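DNA polymerase III, beta subunit (Eubacterium rectale, PDB 3T0P) probably encircles DNA as a ring-shaped head-to-tail homodimer and tethers DNA polymerases and other proteins to it for processive replication. Local coordinates at residues D266-A271 with K281-N286; I326-V331 with F357-L362; S117-V122 with T232-L237. All blocks are in the same frame, centred on the assembly; numbering follows the deposited sequence.

Contact 3 comes first. It joins the loop 117-122 to strand 231-236 and so closes a span of 109 residues. That span holds most of the central domain, and the contact ties the loop between strands 104-109 and 127-131 to the seam where N-terminal and central domains share a sheet. Contact 1 closes a short loop; nine residues separate its segments on helix 261-272 and strand 283-288. In contact 2, 25 residues separate the segments, which lie on helix 322-329 and strand 357-361. The three are in series, so none nests or crosses. Contacts 1 and 2 touch inside the C-terminal domain, through Ile268 and Ile326. Contact 3 lies about 44 Å from contact 1, centre to centre.

Contact 1: residues D266-A271 with K281-N286; sequences DCIDRA and KPIIMN
Ala271 and Ile283 mark the closest backbone approach, with their CA atoms 7.3 Å apart. The helix segment 266-271 and the strand 283-286 run roughly antiparallel, at 140° between their directions. Their axes come within 10.2 Å, and side chains fill the space between them. Ile283 points from the strand toward the helix. Its CG1 stands anti to the backbone N (chi1 -173°), which carries CD1 out to the helix surface. There CD1 meets the methyl group of Ala271, with CB to CD1 at 3.5 Å. The same CD1 lies beside Ile268, 4.2 Å from its CA. One methyl is thus set against two residues a helical turn apart, and the small Ala271 lets it come close. Met285, present as selenomethionine, starts off to the side of the helix. Its chain is extended beyond CG, and this brings CE to CD1 of Ile268 at 4.0 Å. The two side chains cross at about a right angle. All four touching residues are buried, and the contact across the segments is wholly apolar. Ile296 and Met303 also pack on Ala271, so the neighbouring strands continue the same apolar surface. Farther round the helix, Arg270 makes a salt bridge with Glu305 and a hydrogen bond to the backbone O of Lys81 of the second subunit. The helix therefore faces the sheet on one side and reaches the dimer interface on another. The contact is that of a helix laid on the antiparallel sheet of strands 302-308, 291-297, 283-288 and 316-320 in the C-terminal domain, as in other bacterial beta subunits.

Contact 2: residues I326-V331 with F357-L362; sequences IDALRV and FIYLIL
Tyr359 reaches from its strand to Ala328, on helix 322-329, and to Val331, three residues on. Its CG is anti to the carbonyl carbon and beside the backbone N (chi1 -66°). This sends the ring along segment 326-331, so that its two ends meet different residues. Near the root of the ring, CB of Ala328 lies 3.9 Å from CG of Tyr359 and equally near CD1. At the far end, CG2 of Val331 comes 3.6 Å from OH and 4.0 Å from CZ of Tyr359. Val331 places this methyl between its backbone N and carbonyl carbon, with CG1 anti to the carbonyl carbon (chi1 -59°). Both methyls approach the ring obliquely. The phenol oxygen is buried, yet it has polar partners: it hydrogen-bonds to the backbone O of Gln141 and to NE of Arg180. These bonds tie the outer end of the ring to the central domain. With an alanine here, the Gln141 carbonyl and Arg180 would probably lose their shared partner, and a gap would be likely to open beside Ala328 and Val331. Strand 357-361 pairs with strand 176-184 of the central domain on one side and strand 348-351 on the other. The contact thus packs a helix against one face of the sheet that joins central and C-terminal domains. In relatives, partner peptides bind near this junction, but the contact itself is helix-on-sheet packing.

Contact 3: residues S117-V122 with T232-L237; sequences SYIPYV and TVVSRL. With EDO (1,2-ethanediol), chain X.
Ile119 turns CG1 beside its backbone N and anti to the carbonyl carbon (chi1 -67°), which leaves CG2 anti to that nitrogen; this methyl meets Val234. In Val234 it is CG1 that stands anti to the backbone N (chi1 -177°), which leaves CG2 beside that nitrogen, facing Ile119. The two CG2 methyls, of Ile119 and Val234, lie 3.6 Å apart, and the side chains cross at a slant. Val122 comes from farther along the loop. Its CG2 meets CG1 of Val234 tip to tip at 3.9 Å. Both branches of Val234 are used: CG2 meets Ile119, and CG1 touches both Val122 and the same Ile119 methyl. The loop has no regular structure, and its nearest CA pair, Ile119 and Val234, is 7.2 Å apart. Two residues earlier in the strand, OG1 of Thr232 and O1 of an ethanediol, probably from the crystallisation liquor, share a hydrogen bond of 3.2 Å. Strand 231-236 pairs with strand 52-58 of the N-terminal domain and strand 223-228 of the central domain, and Ile119 also touches Glu55. Between the two segments the contact is purely apolar. It rests on methyl packing and shape, laying this connecting loop over the shared sheet without directional bonds.

Contact 1: residues D266-A271 with K281-N286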
# COMPACT_ATOMS: atom_id res chain seq x y z
N ASP B 266 3.56 21.52 8.10
CA ASP B 266 4.09 21.47 6.70
C ASP B 266 5.58 21.84 6.60
O ASP B 266 6.31 21.23 5.83
CB ASP B 266 3.28 22.36 5.77
CG ASP B 266 1.89 21.80 5.46
OD1 ASP B 266 1.61 20.63 5.89
OD2 ASP B 266 1.08 22.53 4.84
N CYS B 267 6.02 22.79 7.42
CA CYS B 267 7.39 23.21 7.39
C CYS B 267 8.34 22.13 7.95
O CYS B 267 9.39 21.90 7.37
CB CYS B 267 7.56 24.51 8.16
SG CYS B 267 9.29 24.90 8.51
N ILE B 268 8.00 21.53 9.10
CA ILE B 268 8.82 20.50 9.72
C ILE B 268 8.86 19.26 8.81
O ILE B 268 9.91 18.64 8.64
CB ILE B 268 8.35 20.17 11.16
CG1 ILE B 268 8.36 21.46 12.02
CG2 ILE B 268 9.26 19.10 11.77
CD1 ILE B 268 7.98 21.33 13.51
N ASP B 269 7.74 18.96 8.16
CA ASP B 269 7.67 17.85 7.23
C ASP B 269 8.60 18.12 6.01
O ASP B 269 9.34 17.22 5.62
CB ASP B 269 6.21 17.63 6.81
CG ASP B 269 5.97 16.47 5.86
OD1 ASP B 269 6.41 15.34 6.18
OD2 ASP B 269 5.28 16.69 4.83
N ARG B 270 8.63 19.36 5.48
CA ARG B 270 9.52 19.76 4.37
C ARG B 270 10.99 19.53 4.75
O ARG B 270 11.74 18.98 3.98
CB ARG B 270 9.37 21.26 4.05
CG ARG B 270 8.30 21.55 3.06
CD ARG B 270 8.34 22.99 2.57
NE ARG B 270 7.68 23.91 3.49
CZ ARG B 270 6.37 24.08 3.59
NH1 ARG B 270 5.54 23.36 2.84
NH2 ARG B 270 5.87 24.95 4.45
N ALA B 271 11.38 19.96 5.95
CA ALA B 271 12.72 19.81 6.48
C ALA B 271 13.17 18.33 6.51
O ALA B 271 14.34 18.07 6.26
CB ALA B 271 12.77 20.40 7.88
N LYS B 281 19.71 14.75 12.03
CA LYS B 281 19.96 16.18 12.21
C LYS B 281 18.75 16.83 12.91
O LYS B 281 17.61 16.52 12.59
CB LYS B 281 20.26 16.86 10.86
CG LYS B 281 21.58 16.45 10.20
CD LYS B 281 22.75 17.33 10.65
CE LYS B 281 24.07 16.85 10.10
NZ LYS B 281 24.60 17.76 9.04
N PRO B 282 18.95 17.72 13.90
CA PRO B 282 17.78 18.39 14.49
C PRO B 282 17.27 19.54 13.61
O PRO B 282 18.00 20.05 12.78
CB PRO B 282 18.30 18.91 15.81
CG PRO B 282 19.78 19.10 15.60
CD PRO B 282 20.22 18.24 14.46
N ILE B 283 16.00 19.90 13.77
CA ILE B 283 15.44 21.10 13.17
C ILE B 283 15.73 22.22 14.21
O ILE B 283 15.51 22.00 15.41
CB ILE B 283 13.94 20.95 12.75
CG1 ILE B 283 13.51 22.20 11.97
CG2 ILE B 283 13.02 20.66 13.97
CD1 ILE B 283 12.55 22.00 11.00
N ILE B 284 16.32 23.35 13.77
CA ILE B 284 16.64 24.49 14.64
C ILE B 284 15.56 25.56 14.51
O ILE B 284 15.28 25.98 13.39
CB ILE B 284 18.04 25.09 14.36
CG1 ILE B 284 19.17 24.04 14.33
CG2 ILE B 284 18.36 26.29 15.28
CD1 ILE B 284 19.38 23.24 15.54
N MSE B 285 14.95 25.99 15.64
CA MSE B 285 13.97 27.07 15.67
C MSE B 285 14.59 28.34 16.29
O MSE B 285 15.20 28.26 17.35
CB MSE B 285 12.72 26.70 16.49
CG MSE B 285 11.87 25.54 15.94
SE MSE B 285 10.40 25.20 17.27
CE MSE B 285 9.43 23.73 16.31
N ASN B 286 14.44 29.48 15.63
CA ASN B 286 14.88 30.78 16.15
C ASN B 286 13.60 31.61 16.28
O ASN B 286 12.99 32.03 15.28
CB ASN B 286 15.95 31.42 15.27
CG ASN B 286 17.36 30.93 15.52
OD1 ASN B 286 17.78 29.88 15.05
ND2 ASN B 286 18.18 31.75 16.18

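Contact 2: residues I326-V331 with F357-L362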
# COMPACT_ATOMS: atom_id res chain seq x y z
N ILE B 326 6.28 16.30 14.30
CA ILE B 326 5.42 15.79 13.23
C ILE B 326 4.40 14.81 13.85
O ILE B 326 3.20 14.99 13.65
CB ILE B 326 6.25 15.13 12.10
CG1 ILE B 326 6.97 16.19 11.26
CG2 ILE B 326 5.37 14.26 11.20
CD1 ILE B 326 8.18 15.69 10.47
N ASP B 327 4.86 13.85 14.66
CA ASP B 327 3.95 12.88 15.31
C ASP B 327 2.85 13.57 16.09
O ASP B 327 1.69 13.22 15.92
CB ASP B 327 4.70 11.94 16.27
CG ASP B 327 5.62 10.93 15.66
OD1 ASP B 327 5.64 10.82 14.40
OD2 ASP B 327 6.37 10.27 16.43
N ALA B 328 3.20 14.60 16.92
CA ALA B 328 2.21 15.30 17.73
C ALA B 328 1.32 16.21 16.89
O ALA B 328 0.12 16.22 17.10
CB ALA B 328 2.89 16.10 18.84
N LEU B 329 1.90 16.98 15.96
CA LEU B 329 1.11 17.90 15.14
C LEU B 329 0.12 17.16 14.24
O LEU B 329 -0.99 17.66 14.06
CB LEU B 329 1.99 18.86 14.33
CG LEU B 329 2.80 19.86 15.14
CD1 LEU B 329 3.88 20.51 14.27
CD2 LEU B 329 1.92 20.90 15.83
N ARG B 330 0.47 15.97 13.73
CA ARG B 330 -0.42 15.11 12.92
C ARG B 330 -1.72 14.71 13.64
O ARG B 330 -2.70 14.34 13.00
CB ARG B 330 0.29 13.81 12.52
CG ARG B 330 1.13 13.95 11.27
CD ARG B 330 1.69 12.61 10.87
NE ARG B 330 2.60 12.72 9.74
CZ ARG B 330 3.54 11.83 9.46
NH1 ARG B 330 3.71 10.75 10.23
NH2 ARG B 330 4.34 12.01 8.41
N VAL B 331 -1.71 14.75 14.99
CA VAL B 331 -2.88 14.30 15.76
C VAL B 331 -3.56 15.45 16.47
O VAL B 331 -4.45 15.20 17.29
CB VAL B 331 -2.55 13.13 16.72
CG1 VAL B 331 -2.01 11.94 15.92
CG2 VAL B 331 -1.57 13.54 17.81
N PHE B 357 -5.31 18.41 25.81
CA PHE B 357 -4.05 17.69 25.62
C PHE B 357 -2.83 18.44 26.10
O PHE B 357 -2.86 19.67 26.26
CB PHE B 357 -3.84 17.34 24.12
CG PHE B 357 -3.72 18.52 23.18
CD1 PHE B 357 -2.55 19.28 23.12
CD2 PHE B 357 -4.77 18.86 22.33
CE1 PHE B 357 -2.44 20.38 22.26
CE2 PHE B 357 -4.65 19.94 21.44
CZ PHE B 357 -3.48 20.69 21.41
N ILE B 358 -1.74 17.69 26.29
CA ILE B 358 -0.39 18.20 26.59
C ILE B 358 0.60 17.30 25.88
O ILE B 358 0.64 16.11 26.15
CB ILE B 358 0.00 18.34 28.09
CG1 ILE B 358 -1.05 19.07 28.93
CG2 ILE B 358 1.38 19.04 28.18
CD1 ILE B 358 -0.78 19.02 30.51
N TYR B 359 1.36 17.87 24.95
CA TYR B 359 2.43 17.15 24.28
C TYR B 359 3.74 17.78 24.75
O TYR B 359 3.97 18.98 24.55
CB TYR B 359 2.28 17.13 22.74
CG TYR B 359 1.07 16.36 22.29
CD1 TYR B 359 1.10 14.98 22.17
CD2 TYR B 359 -0.14 17.01 22.03
CE1 TYR B 359 -0.03 14.25 21.82
CE2 TYR B 359 -1.27 16.30 21.66
CZ TYR B 359 -1.22 14.92 21.58
OH TYR B 359 -2.36 14.22 21.22
N LEU B 360 4.53 17.01 25.51
CA LEU B 360 5.83 17.45 26.04
C LEU B 360 6.89 16.86 25.14
O LEU B 360 6.86 15.67 24.89
CB LEU B 360 6.00 16.99 27.50
CG LEU B 360 7.27 17.37 28.27
CD1 LEU B 360 7.06 17.19 29.75
CD2 LEU B 360 8.49 16.49 27.88
N ILE B 361 7.80 17.66 24.62
CA ILE B 361 8.87 17.18 23.76
C ILE B 361 10.18 17.69 24.34
O ILE B 361 10.28 18.87 24.61
CB ILE B 361 8.66 17.61 22.26
CG1 ILE B 361 7.33 17.07 21.68
CG2 ILE B 361 9.84 17.20 21.38
CD1 ILE B 361 6.71 17.92 20.58
N LEU B 362 11.17 16.82 24.55
CA LEU B 362 12.47 17.25 25.03
C LEU B 362 13.27 17.78 23.85
O LEU B 362 13.29 17.15 22.80
CB LEU B 362 13.27 16.15 25.76
CG LEU B 362 12.74 15.62 27.09
CD1 LEU B 362 13.66 14.52 27.62
CD2 LEU B 362 12.60 16.71 28.13

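Contact 3: residues S117-V122 with T232-L237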
# COMPACT_ATOMS: atom_id res chain seq x y z
N SER B 117 -4.96 -22.33 24.75
CA SER B 117 -5.10 -21.65 26.04
C SER B 117 -6.23 -20.62 25.91
O SER B 117 -6.10 -19.62 25.20
CB SER B 117 -3.78 -20.99 26.45
OG SER B 117 -3.87 -20.54 27.79
N TYR B 118 -7.37 -20.92 26.53
CA TYR B 118 -8.58 -20.10 26.48
C TYR B 118 -8.40 -18.79 27.18
O TYR B 118 -7.59 -18.68 28.12
CB TYR B 118 -9.74 -20.83 27.14
CG TYR B 118 -10.44 -21.82 26.24
CD1 TYR B 118 -9.83 -23.03 25.91
CD2 TYR B 118 -11.73 -21.59 25.79
CE1 TYR B 118 -10.48 -23.96 25.10
CE2 TYR B 118 -12.40 -22.52 25.01
CZ TYR B 118 -11.77 -23.72 24.68
OH TYR B 118 -12.41 -24.65 23.90
N ILE B 119 -9.18 -17.78 26.75
CA ILE B 119 -9.17 -16.47 27.39
C ILE B 119 -9.65 -16.68 28.82
O ILE B 119 -10.68 -17.36 29.00
CB ILE B 119 -10.03 -15.48 26.60
CG1 ILE B 119 -9.40 -15.17 25.20
CG2 ILE B 119 -10.30 -14.22 27.42
CD1 ILE B 119 -10.35 -14.56 24.20
N PRO B 120 -8.91 -16.23 29.86
CA PRO B 120 -9.37 -16.47 31.24
C PRO B 120 -10.67 -15.74 31.56
O PRO B 120 -11.01 -14.75 30.90
CB PRO B 120 -8.22 -15.91 32.09
CG PRO B 120 -7.59 -14.87 31.22
CD PRO B 120 -7.65 -15.44 29.84
N TYR B 121 -11.38 -16.24 32.57
CA TYR B 121 -12.56 -15.57 33.09
C TYR B 121 -12.08 -14.30 33.81
O TYR B 121 -11.08 -14.35 34.54
CB TYR B 121 -13.34 -16.49 34.05
CG TYR B 121 -14.34 -15.74 34.91
CD1 TYR B 121 -15.59 -15.38 34.42
CD2 TYR B 121 -14.00 -15.35 36.21
CE1 TYR B 121 -16.49 -14.66 35.21
CE2 TYR B 121 -14.90 -14.63 37.00
CZ TYR B 121 -16.15 -14.30 36.50
OH TYR B 121 -17.03 -13.60 37.28
N VAL B 122 -12.76 -13.18 33.57
CA VAL B 122 -12.41 -11.90 34.20
C VAL B 122 -13.69 -11.38 34.83
O VAL B 122 -14.70 -11.21 34.13
CB VAL B 122 -11.77 -10.86 33.23
CG1 VAL B 122 -11.37 -9.58 33.97
CG2 VAL B 122 -10.56 -11.43 32.50
N THR B 232 -15.26 -9.36 22.18
CA THR B 232 -14.65 -9.19 23.50
C THR B 232 -13.15 -9.25 23.30
O THR B 232 -12.63 -10.20 22.71
CB THR B 232 -15.17 -10.23 24.50
OG1 THR B 232 -16.59 -10.16 24.54
CG2 THR B 232 -14.65 -9.99 25.90
N VAL B 233 -12.48 -8.23 23.76
CA VAL B 233 -11.03 -8.14 23.75
C VAL B 233 -10.61 -8.19 25.18
O VAL B 233 -11.16 -7.44 26.00
CB VAL B 233 -10.53 -6.88 23.02
CG1 VAL B 233 -9.03 -6.73 23.19
CG2 VAL B 233 -10.90 -6.92 21.54
N VAL B 234 -9.70 -9.13 25.51
CA VAL B 234 -9.15 -9.28 26.86
C VAL B 234 -7.62 -9.12 26.82
O VAL B 234 -6.96 -9.76 26.00
CB VAL B 234 -9.58 -10.60 27.51
CG1 VAL B 234 -9.04 -10.70 28.95
CG2 VAL B 234 -11.10 -10.74 27.49
N SER B 235 -7.07 -8.28 27.68
CA SER B 235 -5.64 -8.06 27.70
C SER B 235 -5.10 -8.04 29.09
O SER B 235 -5.74 -7.51 30.00
CB SER B 235 -5.29 -6.75 26.99
OG SER B 235 -3.92 -6.40 27.08
N ARG B 236 -3.88 -8.60 29.26
CA ARG B 236 -3.13 -8.51 30.52
C ARG B 236 -2.71 -7.06 30.69
O ARG B 236 -2.65 -6.34 29.71
CB ARG B 236 -1.91 -9.41 30.48
CG ARG B 236 -2.17 -10.92 30.57
CD ARG B 236 -0.92 -11.70 31.00
NE ARG B 236 0.32 -11.18 30.40
CZ ARG B 236 1.13 -11.87 29.60
NH1 ARG B 236 0.87 -13.14 29.31
NH2 ARG B 236 2.21 -11.29 29.10
N LEU B 237 -2.46 -6.62 31.92
CA LEU B 237 -2.00 -5.27 32.19
C LEU B 237 -0.52 -5.31 32.56
O LEU B 237 -0.04 -6.34 33.00
CB LEU B 237 -2.84 -4.65 33.33
CG LEU B 237 -4.30 -4.37 33.02
CD1 LEU B 237 -5.04 -4.04 34.29
CD2 LEU B 237 -4.46 -3.24 31.98
C1 EDO X . -19.70 -11.90 23.39
O1 EDO X . -19.15 -10.72 22.78
C2 EDO X . -18.61 -12.90 23.74
O2 EDO X . -17.64 -12.96 22.69